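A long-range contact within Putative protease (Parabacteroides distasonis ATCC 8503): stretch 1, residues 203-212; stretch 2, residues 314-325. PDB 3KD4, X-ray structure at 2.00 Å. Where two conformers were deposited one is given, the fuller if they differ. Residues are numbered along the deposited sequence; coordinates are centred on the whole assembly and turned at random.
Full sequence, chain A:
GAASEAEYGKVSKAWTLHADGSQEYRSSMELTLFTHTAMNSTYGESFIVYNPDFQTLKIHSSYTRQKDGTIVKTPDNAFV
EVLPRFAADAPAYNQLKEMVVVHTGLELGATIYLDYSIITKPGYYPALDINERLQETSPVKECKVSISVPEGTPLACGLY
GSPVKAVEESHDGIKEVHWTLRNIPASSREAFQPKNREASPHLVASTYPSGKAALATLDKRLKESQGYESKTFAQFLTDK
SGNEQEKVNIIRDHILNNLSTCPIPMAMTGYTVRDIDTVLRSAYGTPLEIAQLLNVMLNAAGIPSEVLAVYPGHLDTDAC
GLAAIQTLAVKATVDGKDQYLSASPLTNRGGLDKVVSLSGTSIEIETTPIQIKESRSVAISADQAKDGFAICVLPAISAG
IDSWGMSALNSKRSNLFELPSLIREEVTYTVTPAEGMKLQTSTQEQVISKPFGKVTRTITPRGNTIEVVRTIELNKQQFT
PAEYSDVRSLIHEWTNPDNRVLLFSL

Stretch 1 203-212: LVASTYPSGK
Stretch 2 314-325: HLDTDACGLAAI

Stretch 1 leaves a strand, Leu203 to Ser206, extended from phi/psi -98/125 at Leu203 through -125/131 and -159/154 to -155/143 at Ser206, turns through Thr207 to Ser210 and enters a helix at Gly211; stretch 2 is an irregular loop ending in a type I turn, Leu322 to Ile325. CA atoms pair most closely at Gly211–Asp318 (4.4 Å) and Ser206–Gly321 (5.3 Å), so between these two pairs the register runs in opposite senses.

The backbone supplies one direct hydrogen bond, from Gly211 N to Asp318 O (3.0 Å, 143°). Gly211 CA also makes CA-H...O contacts to Thr317 O and Cys320 O, both 3.4 Å; an ideal CB here would lie 1.9 Å from Thr317 O, a clash that glycine avoids.

In the packing, Val204 (chi1 t) points toward stretch 2, its CG1 3.4 Å from Cys320 CB and its CG2 4.0 Å from Leu315 CD2 (Leu315 m, t). Tyr208 (chi1 -73°, chi2 -79°) brings CE2 to 4.5 Å from Leu322 CG (Leu322 m, t); its OH is 3.8 Å from Leu322 CD1. Ser206 (t) packs CB 3.7 Å from Gly321 N.

Ser206 OG accepts from Tyr208 N (3.0 Å), linking the strand end to the loop that follows. Water 1 donates to Val204 O (3.0 Å) and Ala319 O (2.7 Å). Water 2 joins Ser206 OG (2.7 Å) to Cys320 O (2.8 Å); water 4 accepts from Lys212 N (3.1 Å) and donates to Asp318 OD1 (2.8 Å).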

# COMPACT_ATOMS: atom_id res chain seq x y z
N LEU A 203 4.67 -9.53 13.37
CA LEU A 203 5.20 -9.13 14.68
C LEU A 203 5.29 -7.61 14.68
O LEU A 203 5.92 -7.01 13.79
CB LEU A 203 6.57 -9.76 14.90
CG LEU A 203 7.31 -9.38 16.19
CD1 LEU A 203 6.51 -9.93 17.40
CD2 LEU A 203 8.75 -9.88 16.16
N VAL A 204 4.67 -6.98 15.67
CA VAL A 204 4.71 -5.53 15.85
C VAL A 204 5.20 -5.26 17.26
O VAL A 204 4.71 -5.86 18.23
CB VAL A 204 3.33 -4.88 15.61
CG1 VAL A 204 3.37 -3.32 15.79
CG2 VAL A 204 2.81 -5.31 14.23
N ALA A 205 6.18 -4.37 17.37
CA ALA A 205 6.82 -4.11 18.65
C ALA A 205 7.50 -2.76 18.63
O ALA A 205 7.94 -2.25 17.56
CB ALA A 205 7.86 -5.24 19.02
N SER A 206 7.64 -2.20 19.83
CA SER A 206 8.18 -0.87 20.01
C SER A 206 8.79 -0.69 21.38
O SER A 206 8.23 -1.16 22.37
CB SER A 206 7.05 0.16 19.83
OG SER A 206 7.45 1.47 20.14
N THR A 207 9.90 0.05 21.44
CA THR A 207 10.46 0.50 22.70
C THR A 207 10.22 1.97 22.96
O THR A 207 10.76 2.51 23.93
CB THR A 207 11.98 0.16 22.83
OG1 THR A 207 12.73 0.87 21.86
CG2 THR A 207 12.24 -1.39 22.72
N TYR A 208 9.41 2.65 22.15
CA TYR A 208 8.97 3.97 22.56
C TYR A 208 8.08 3.82 23.83
O TYR A 208 7.52 2.77 24.07
CB TYR A 208 8.12 4.63 21.48
CG TYR A 208 8.87 5.11 20.24
CD1 TYR A 208 9.58 6.28 20.26
CD2 TYR A 208 8.81 4.39 19.04
CE1 TYR A 208 10.21 6.75 19.11
CE2 TYR A 208 9.42 4.84 17.94
CZ TYR A 208 10.10 6.03 17.96
OH TYR A 208 10.71 6.45 16.85
N PRO A 209 7.92 4.88 24.63
CA PRO A 209 7.13 4.79 25.84
C PRO A 209 5.66 4.47 25.55
O PRO A 209 4.98 3.87 26.40
CB PRO A 209 7.25 6.18 26.44
CG PRO A 209 8.55 6.74 25.85
CD PRO A 209 8.61 6.16 24.49
N SER A 210 5.20 4.91 24.39
CA SER A 210 3.83 4.70 23.92
C SER A 210 3.75 5.05 22.45
O SER A 210 4.62 5.74 21.90
CB SER A 210 2.88 5.61 24.70
OG SER A 210 3.03 6.98 24.34
N GLY A 211 2.67 4.63 21.81
CA GLY A 211 2.39 5.01 20.40
C GLY A 211 2.33 6.51 20.23
O GLY A 211 2.87 7.07 19.30
N LYS A 212 1.69 7.16 21.18
CA LYS A 212 1.60 8.61 21.19
C LYS A 212 2.98 9.26 21.27
O LYS A 212 3.23 10.26 20.58
CB LYS A 212 0.71 9.04 22.37
CG LYS A 212 0.64 10.50 22.69
CD LYS A 212 -0.44 10.82 23.76
CE LYS A 212 -1.86 10.83 23.16
NZ LYS A 212 -2.94 11.07 24.19
N HIS A 314 -6.65 -3.02 12.42
CA HIS A 314 -6.72 -4.06 13.45
C HIS A 314 -5.64 -3.90 14.54
O HIS A 314 -5.56 -4.68 15.45
CB HIS A 314 -6.57 -5.44 12.77
CG HIS A 314 -5.26 -5.64 12.06
ND1 HIS A 314 -5.09 -5.39 10.71
CD2 HIS A 314 -4.06 -6.10 12.50
CE1 HIS A 314 -3.84 -5.67 10.36
NE2 HIS A 314 -3.20 -6.10 11.44
N LEU A 315 -4.78 -2.88 14.43
CA LEU A 315 -3.63 -2.76 15.32
C LEU A 315 -3.93 -1.97 16.58
O LEU A 315 -4.68 -0.98 16.55
CB LEU A 315 -2.51 -2.02 14.64
CG LEU A 315 -1.65 -2.69 13.61
CD1 LEU A 315 -0.62 -1.60 13.24
CD2 LEU A 315 -0.99 -3.99 14.12
N ASP A 316 -3.30 -2.36 17.67
CA ASP A 316 -3.34 -1.56 18.87
C ASP A 316 -2.30 -0.48 18.72
O ASP A 316 -1.12 -0.74 18.89
CB ASP A 316 -3.04 -2.42 20.09
CG ASP A 316 -2.93 -1.60 21.38
OD1 ASP A 316 -3.05 -0.36 21.37
OD2 ASP A 316 -2.67 -2.22 22.40
N THR A 317 -2.74 0.72 18.39
CA THR A 317 -1.81 1.80 18.08
C THR A 317 -1.16 2.40 19.35
O THR A 317 -0.21 3.14 19.24
CB THR A 317 -2.44 2.90 17.19
OG1 THR A 317 -3.57 3.45 17.84
CG2 THR A 317 -2.88 2.29 15.86
N ASP A 318 -1.64 2.05 20.53
CA ASP A 318 -0.91 2.40 21.77
C ASP A 318 0.40 1.62 21.85
O ASP A 318 1.37 2.06 22.48
CB ASP A 318 -1.77 2.07 22.99
CG ASP A 318 -2.91 3.02 23.15
OD1 ASP A 318 -2.70 4.22 22.84
OD2 ASP A 318 -3.98 2.57 23.63
N ALA A 319 0.42 0.45 21.23
CA ALA A 319 1.55 -0.49 21.36
C ALA A 319 2.40 -0.58 20.10
O ALA A 319 3.21 -1.50 19.97
CB ALA A 319 1.04 -1.91 21.70
N CYS A 320 2.20 0.28 19.13
CA CYS A 320 3.14 0.24 18.03
C CYS A 320 3.92 1.52 17.84
O CYS A 320 3.62 2.54 18.45
CB CYS A 320 2.49 -0.21 16.79
SG CYS A 320 1.32 0.96 16.21
N GLY A 321 4.98 1.42 17.05
CA GLY A 321 5.83 2.57 16.71
C GLY A 321 5.49 3.08 15.32
O GLY A 321 4.35 2.97 14.82
N LEU A 322 6.49 3.64 14.68
CA LEU A 322 6.33 4.25 13.37
C LEU A 322 6.37 3.22 12.23
O LEU A 322 5.86 3.48 11.14
CB LEU A 322 7.41 5.33 13.20
CG LEU A 322 7.45 6.45 14.26
CD1 LEU A 322 8.56 7.48 13.90
CD2 LEU A 322 6.09 7.17 14.49
N ALA A 323 6.95 2.05 12.48
CA ALA A 323 7.11 1.02 11.45
C ALA A 323 5.77 0.48 10.98
O ALA A 323 5.66 0.09 9.84
CB ALA A 323 8.07 -0.16 11.93
N ALA A 324 4.75 0.53 11.82
CA ALA A 324 3.42 0.10 11.45
C ALA A 324 2.64 1.17 10.61
O ALA A 324 1.56 0.87 10.13
CB ALA A 324 2.62 -0.24 12.72
N ILE A 325 3.18 2.38 10.42
CA ILE A 325 2.49 3.41 9.63
C ILE A 325 2.52 3.00 8.15
O ILE A 325 3.58 2.66 7.64
CB ILE A 325 3.11 4.79 9.82
CG1 ILE A 325 2.96 5.24 11.28
CG2 ILE A 325 2.49 5.85 8.84
CD1 ILE A 325 3.73 6.54 11.63
O HOH W 1 2.66 -4.17 19.66
O HOH W 2 5.15 2.71 20.75
O HOH W 3 2.94 5.00 16.95
O HOH W 4 -0.40 5.85 23.06